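Local coordinates for endopolygalacturonase (Chondrostereum purpureum, PDB 1K5C), which probably hydrolyses the alpha-1,4 links between galacturonic acid units inside polygalacturonan chains, as a family 28 glycoside hydrolase, at residues A[172-177]-A[196-201]. Numbering follows the deposited sequence. Where two conformers were deposited one is given.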
loop_
_atom_site.group_PDB
_atom_site.type_symbol
_atom_site.label_atom_id
_atom_site.label_comp_id
_atom_site.label_asym_id
_atom_site.label_seq_id
_atom_site.Cartn_x
_atom_site.Cartn_y
_atom_site.Cartn_z
ATOM N N GLN A 172 -9.115 1.483 -5.879
ATOM C CA GLN A 172 -8.950 1.948 -7.254
ATOM C C GLN A 172 -7.494 2.315 -7.549
ATOM O O GLN A 172 -7.220 2.943 -8.580
ATOM C CB GLN A 172 -9.857 3.140 -7.615
ATOM C CG GLN A 172 -11.327 2.844 -7.460
ATOM C CD GLN A 172 -11.814 2.783 -6.033
ATOM O OE1 GLN A 172 -12.653 1.844 -5.697
ATOM N NE2 GLN A 172 -11.446 3.685 -5.197
ATOM N N ASP A 173 -6.565 1.967 -6.675
ATOM C CA ASP A 173 -5.143 2.266 -6.912
ATOM C C ASP A 173 -4.326 1.172 -6.235
ATOM O O ASP A 173 -4.838 0.077 -5.973
ATOM C CB ASP A 173 -4.798 3.725 -6.472
ATOM C CG ASP A 173 -3.644 4.315 -7.269
ATOM O OD1 ASP A 173 -2.515 3.796 -7.162
ATOM O OD2 ASP A 173 -3.871 5.293 -7.996
ATOM N N ASP A 174 -3.054 1.439 -5.982
ATOM C CA ASP A 174 -2.192 0.383 -5.431
ATOM C C ASP A 174 -2.829 -0.212 -4.181
ATOM O O ASP A 174 -3.275 0.493 -3.285
ATOM C CB ASP A 174 -0.812 0.970 -5.113
ATOM C CG ASP A 174 -0.039 1.340 -6.366
ATOM O OD1 ASP A 174 -0.207 0.618 -7.358
ATOM O OD2 ASP A 174 0.777 2.273 -6.291
ATOM N N CYS A 175 -2.785 -1.541 -4.092
ATOM C CA CYS A 175 -3.188 -2.226 -2.859
ATOM C C CYS A 175 -2.251 -1.824 -1.699
ATOM O O CYS A 175 -2.668 -1.447 -0.612
ATOM C CB CYS A 175 -3.190 -3.727 -3.174
ATOM S SG CYS A 175 -3.762 -4.734 -1.814
ATOM N N ILE A 176 -0.969 -1.905 -2.031
ATOM C CA ILE A 176 0.134 -1.367 -1.222
ATOM C C ILE A 176 1.074 -0.668 -2.198
ATOM O O ILE A 176 1.262 -1.157 -3.320
ATOM C CB ILE A 176 0.891 -2.455 -0.401
ATOM C CG1 ILE A 176 2.033 -1.839 0.408
ATOM C CG2 ILE A 176 1.343 -3.637 -1.274
ATOM C CD1 ILE A 176 2.608 -2.784 1.467
ATOM N N ALA A 177 1.649 0.444 -1.722
ATOM C CA ALA A 177 2.782 1.070 -2.412
ATOM C C ALA A 177 3.894 1.212 -1.360
ATOM O O ALA A 177 3.736 1.917 -0.364
ATOM C CB ALA A 177 2.436 2.420 -3.002
ATOM N N GLY A 196 -2.910 -3.442 -7.916
ATOM C CA GLY A 196 -1.969 -4.501 -7.586
ATOM C C GLY A 196 -0.980 -4.079 -6.508
ATOM O O GLY A 196 -1.167 -3.135 -5.743
ATOM N N ILE A 197 0.083 -4.884 -6.410
ATOM C CA ILE A 197 1.065 -4.767 -5.329
ATOM C C ILE A 197 2.271 -4.041 -5.863
ATOM O O ILE A 197 2.961 -4.563 -6.764
ATOM C CB ILE A 197 1.460 -6.169 -4.822
ATOM C CG1 ILE A 197 0.206 -6.875 -4.251
ATOM C CG2 ILE A 197 2.579 -6.085 -3.787
ATOM C CD1 ILE A 197 0.425 -8.346 -3.911
ATOM N N SER A 198 2.562 -2.838 -5.328
ATOM C CA SER A 198 3.563 -1.965 -5.901
ATOM C C SER A 198 4.699 -1.661 -4.941
ATOM O O SER A 198 4.536 -1.433 -3.744
ATOM C CB SER A 198 2.929 -0.658 -6.329
ATOM O OG SER A 198 2.179 -0.902 -7.498
ATOM N N ILE A 199 5.893 -1.526 -5.581
ATOM C CA ILE A 199 7.042 -0.809 -5.004
ATOM C C ILE A 199 7.155 0.461 -5.824
ATOM O O ILE A 199 7.279 0.405 -7.056
ATOM C CB ILE A 199 8.313 -1.627 -5.038
ATOM C CG1 ILE A 199 8.183 -2.852 -4.092
ATOM C CG2 ILE A 199 9.513 -0.764 -4.705
ATOM C CD1 ILE A 199 9.280 -3.889 -4.287
ATOM N N GLY A 200 7.101 1.621 -5.145
ATOM C CA GLY A 200 7.174 2.920 -5.783
ATOM C C GLY A 200 5.802 3.523 -6.023
ATOM O O GLY A 200 4.776 3.017 -5.598
ATOM N N SER A 201 5.791 4.671 -6.699
ATOM C CA SER A 201 6.911 5.224 -7.444
ATOM C C SER A 201 8.052 5.641 -6.562
ATOM O O SER A 201 7.885 6.338 -5.533
ATOM C CB SER A 201 6.358 6.496 -8.159
ATOM O OG SER A 201 7.421 7.134 -8.746
#
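Asp174 meets Ser198 through one carboxylate oxygen: OD1 of Asp174 lies 2.8 Å from OG of Ser198, a weak and doubtful hydrogen bond, since Ser198 has two conformers and its proton could go elsewhere. With CG beside the backbone N (chi1 -69°), Asp174 turns the flat face of its carboxylate to Ser198 CB and OG, and OG approaches OD1 steeply from above the plane. The Asp174 N is held by OD1 of Asp173 at 2.7 Å, while Asp174 OD2 forms a salt bridge with Lys228. An alanine here would probably leave Lys228 without this counter-charge and open a gap over Ser198 CB. Cys175 then gives its N to Gly196 O (2.8 Å, 151° at the hydrogen); its SG is tied to Cys191. Ile176 acts twice: its O accepts Ser198 N at 2.9 Å, and its CG2 touches CG2 of Ile197 at 3.7 Å, on the face that Phe186 covers. Ala177 pairs in parallel with Ser198 (CA to CA 4.7 Å), its CA making a CH-O contact of 3.3 Å to Ser198 O. Its CB lies 3.5 Å from Gly200 O. Such parallel pairing of strands from successive turns is characteristic of the right-handed beta-helix of family 28; here the side chains of Asp173 and Asp174 touch His195, probably an active-site residue, and Asp173, His195 and Lys228 bind galacturonate.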